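Local coordinates for OLD nuclease (Thermus scotoductus, PDB 6P74), which degrades linear or supercoiled double-stranded DNA from 5' to 3', nicks and linearizes circular DNA, and hydrolyses ATP in a DNA-stimulated way, at residues A[368-373]-A[400-405]. Numbering follows the deposited sequence.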
ATOM      1  N   LEU A 368     -25.677  -6.932  -8.271  1.00 72.37           N
ATOM      2  CA  LEU A 368     -24.488  -6.186  -8.648  1.00 64.56           C
ATOM      3  C   LEU A 368     -23.206  -6.876  -8.219  1.00 66.05           C
ATOM      4  O   LEU A 368     -22.134  -6.475  -8.669  1.00 74.40           O
ATOM      5  CB  LEU A 368     -24.534  -4.775  -8.058  1.00 64.29           C
ATOM      6  CG  LEU A 368     -25.790  -3.986  -8.407  1.00 64.10           C
ATOM      7  CD1 LEU A 368     -25.878  -2.764  -7.497  1.00 61.73           C
ATOM      8  CD2 LEU A 368     -25.781  -3.586  -9.864  1.00 62.04           C
ATOM      9  N   PHE A 369     -23.280  -7.905  -7.380  1.00 62.03           N
ATOM     10  CA  PHE A 369     -22.079  -8.531  -6.852  1.00 65.61           C
ATOM     11  C   PHE A 369     -21.873  -9.946  -7.358  1.00 69.49           C
ATOM     12  O   PHE A 369     -20.943 -10.617  -6.913  1.00 77.36           O
ATOM     13  CB  PHE A 369     -22.120  -8.493  -5.323  1.00 68.96           C
ATOM     14  CG  PHE A 369     -22.261  -7.109  -4.804  1.00 74.89           C
ATOM     15  CD1 PHE A 369     -21.195  -6.231  -4.865  1.00 74.78           C
ATOM     16  CD2 PHE A 369     -23.470  -6.649  -4.344  1.00 75.38           C
ATOM     17  CE1 PHE A 369     -21.321  -4.945  -4.420  1.00 74.94           C
ATOM     18  CE2 PHE A 369     -23.602  -5.357  -3.901  1.00 72.22           C
ATOM     19  CZ  PHE A 369     -22.536  -4.505  -3.944  1.00 73.31           C
ATOM     20  N   ALA A 370     -22.690 -10.397  -8.297  1.00 69.79           N
ATOM     21  CA  ALA A 370     -22.736 -11.795  -8.683  1.00 74.86           C
ATOM     22  C   ALA A 370     -22.026 -12.006 -10.012  1.00 77.45           C
ATOM     23  O   ALA A 370     -21.902 -11.087 -10.831  1.00 75.41           O
ATOM     24  CB  ALA A 370     -24.188 -12.273  -8.788  1.00 71.53           C
ATOM     25  N   LYS A 371     -21.561 -13.238 -10.221  1.00 74.67           N
ATOM     26  CA  LYS A 371     -21.063 -13.609 -11.543  1.00 76.93           C
ATOM     27  C   LYS A 371     -22.198 -13.686 -12.558  1.00 76.44           C
ATOM     28  O   LYS A 371     -22.004 -13.337 -13.730  1.00 75.46           O
ATOM     29  CB  LYS A 371     -20.312 -14.942 -11.467  1.00 74.35           C
ATOM     30  CG  LYS A 371     -18.999 -14.863 -10.718  1.00 77.95           C
ATOM     31  CD  LYS A 371     -18.294 -16.217 -10.670  1.00 84.88           C
ATOM     32  CE  LYS A 371     -16.923 -16.142  -9.978  1.00 88.14           C
ATOM     33  NZ  LYS A 371     -16.290 -17.506  -9.894  1.00 92.65           N
ATOM     34  N   ARG A 372     -23.384 -14.120 -12.122  1.00 70.48           N
ATOM     35  CA  ARG A 372     -24.544 -14.314 -12.983  1.00 68.43           C
ATOM     36  C   ARG A 372     -25.809 -14.198 -12.138  1.00 67.71           C
ATOM     37  O   ARG A 372     -25.797 -14.484 -10.933  1.00 64.00           O
ATOM     38  CB  ARG A 372     -24.493 -15.681 -13.679  1.00 77.70           C
ATOM     39  CG  ARG A 372     -23.925 -15.634 -15.080  1.00 89.57           C
ATOM     40  CD  ARG A 372     -22.774 -16.599 -15.238  1.00 96.53           C
ATOM     41  NE  ARG A 372     -23.169 -17.937 -14.838  1.00103.40           N
ATOM     42  CZ  ARG A 372     -22.389 -19.002 -14.951  1.00108.63           C
ATOM     43  NH1 ARG A 372     -21.168 -18.873 -15.459  1.00113.24           N
ATOM     44  NH2 ARG A 372     -22.830 -20.188 -14.558  1.00106.50           N
ATOM     45  N   ALA A 373     -26.908 -13.794 -12.776  1.00 61.33           N
ATOM     46  CA  ALA A 373     -28.173 -13.612 -12.080  1.00 62.92           C
ATOM     47  C   ALA A 373     -29.296 -14.360 -12.786  1.00 64.90           C
ATOM     48  O   ALA A 373     -29.420 -14.295 -14.015  1.00 62.12           O
ATOM     49  CB  ALA A 373     -28.549 -12.123 -11.974  1.00 57.82           C
ATOM     50  N   CYS A 400     -21.619 -18.089  -7.111  1.00 77.48           N
ATOM     51  CA  CYS A 400     -21.909 -16.649  -7.227  1.00 79.42           C
ATOM     52  C   CYS A 400     -23.026 -16.374  -8.233  1.00 78.24           C
ATOM     53  O   CYS A 400     -22.946 -15.448  -9.045  1.00 69.52           O
ATOM     54  CB  CYS A 400     -20.661 -15.842  -7.575  1.00 89.93           C
ATOM     55  SG  CYS A 400     -19.291 -16.083  -6.417  1.00104.20           S
ATOM     56  N   ILE A 401     -24.094 -17.170  -8.161  1.00 76.29           N
ATOM     57  CA  ILE A 401     -25.307 -16.911  -8.923  1.00 73.75           C
ATOM     58  C   ILE A 401     -26.314 -16.272  -7.984  1.00 63.16           C
ATOM     59  O   ILE A 401     -26.678 -16.866  -6.965  1.00 65.14           O
ATOM     60  CB  ILE A 401     -25.879 -18.193  -9.546  1.00 73.69           C
ATOM     61  CG1 ILE A 401     -24.859 -18.817 -10.503  1.00 79.67           C
ATOM     62  CG2 ILE A 401     -27.215 -17.874 -10.259  1.00 61.60           C
ATOM     63  CD1 ILE A 401     -25.227 -20.210 -10.954  1.00 75.27           C
ATOM     64  N   ALA A 402     -26.764 -15.069  -8.312  1.00 62.02           N
ATOM     65  CA  ALA A 402     -27.824 -14.431  -7.547  1.00 65.88           C
ATOM     66  C   ALA A 402     -29.170 -14.809  -8.133  1.00 69.15           C
ATOM     67  O   ALA A 402     -29.410 -14.620  -9.326  1.00 70.54           O
ATOM     68  CB  ALA A 402     -27.687 -12.915  -7.561  1.00 60.28           C
ATOM     69  N   VAL A 403     -30.040 -15.347  -7.298  1.00 65.82           N
ATOM     70  CA  VAL A 403     -31.428 -15.557  -7.659  1.00 59.70           C
ATOM     71  C   VAL A 403     -32.210 -14.376  -7.101  1.00 63.13           C
ATOM     72  O   VAL A 403     -32.304 -14.204  -5.882  1.00 63.43           O
ATOM     73  CB  VAL A 403     -31.947 -16.888  -7.111  1.00 64.08           C
ATOM     74  CG1 VAL A 403     -33.429 -17.051  -7.464  1.00 59.40           C
ATOM     75  CG2 VAL A 403     -31.080 -18.035  -7.644  1.00 67.03           C
ATOM     76  N   VAL A 404     -32.791 -13.565  -7.975  1.00 67.49           N
ATOM     77  CA  VAL A 404     -33.299 -12.251  -7.600  1.00 61.33           C
ATOM     78  C   VAL A 404     -34.810 -12.213  -7.780  1.00 66.14           C
ATOM     79  O   VAL A 404     -35.321 -12.371  -8.897  1.00 66.59           O
ATOM     80  CB  VAL A 404     -32.630 -11.146  -8.420  1.00 60.25           C
ATOM     81  CG1 VAL A 404     -32.961 -11.315  -9.891  1.00 62.15           C
ATOM     82  CG2 VAL A 404     -33.115  -9.835  -7.916  1.00 60.49           C
ATOM     83  N   ASP A 405     -35.511 -11.977  -6.678  1.00 71.66           N
ATOM     84  CA  ASP A 405     -36.948 -11.711  -6.643  1.00 64.44           C
ATOM     85  C   ASP A 405     -37.162 -10.255  -7.065  1.00 62.02           C
ATOM     86  O   ASP A 405     -36.831  -9.321  -6.322  1.00 59.85           O
ATOM     87  CB  ASP A 405     -37.425 -12.026  -5.220  1.00 64.69           C
ATOM     88  CG  ASP A 405     -38.803 -11.466  -4.872  1.00 72.95           C
ATOM     89  OD1 ASP A 405     -39.460 -10.831  -5.719  1.00 73.21           O
ATOM     90  OD2 ASP A 405     -39.229 -11.683  -3.702  1.00 75.57           O
TER
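Cys-400 meets Lys-371 and Arg-372 through its carbonyl oxygen, just before strand 401-405 begins. The O of Cys-400 accepts two backbone amides, both weakly. Lys-371 N is 2.9 Å from Cys-400 O, but the bond is bent, with 129° at the hydrogen. Arg-372 N points to Cys-400 O more directly and from farther away, at 3.4 Å. The side chain of Cys-400 adds an apolar touch. Its CB lies 3.7 Å from Lys-371 CG, and Lys-371 CD passes nearly as close. Lys-371 has CG beside its backbone N (chi1 -69°), which brings it to Cys-400 CB, while the chain beyond runs extended.

Further on, the two segments pair as parallel strands, Arg-372 beside Ile-401 and Ala-373 beside Ala-402. The firm bond here runs from Ala-402 N to Arg-372 O, 2.9 Å and in the carbonyl plane. Arg-372 O also takes a CA-H...O contact from Ile-401 CA, at 3.2 Å, and Ala-373 CA makes another to Ala-402 O. Ala-402 CB packs on Ala-370 CB at 3.8 Å. Arg-372 and Ile-401 send their side chains to one face of the sheet, Ala-373 and Ala-402 to the other. The guanidinium of Arg-372 lies obliquely to Ile-401 CD1, and its NH2 bonds to Val-522 O.

The contact joins the two strands of a beta-alpha-beta unit of the Toprim domain, 372-376 and 401-405, linked by helix 379-391. Strand 401-405 is one of the two outermost strands of the four-stranded parallel sheet within this chain. On its other side, strand 372-376 pairs with strand 426-431, through the backbone of Ala-373 and Val-427. The chemistry is mostly backbone pairing, with one small apolar pair, Ala-370 and Ala-402, and the aliphatic part of Lys-371 against Cys-400. Two weak donors converge on Cys-400 O where the pairing begins; the stronger Ala-402 bond follows, and Leu-374 continues the ladder.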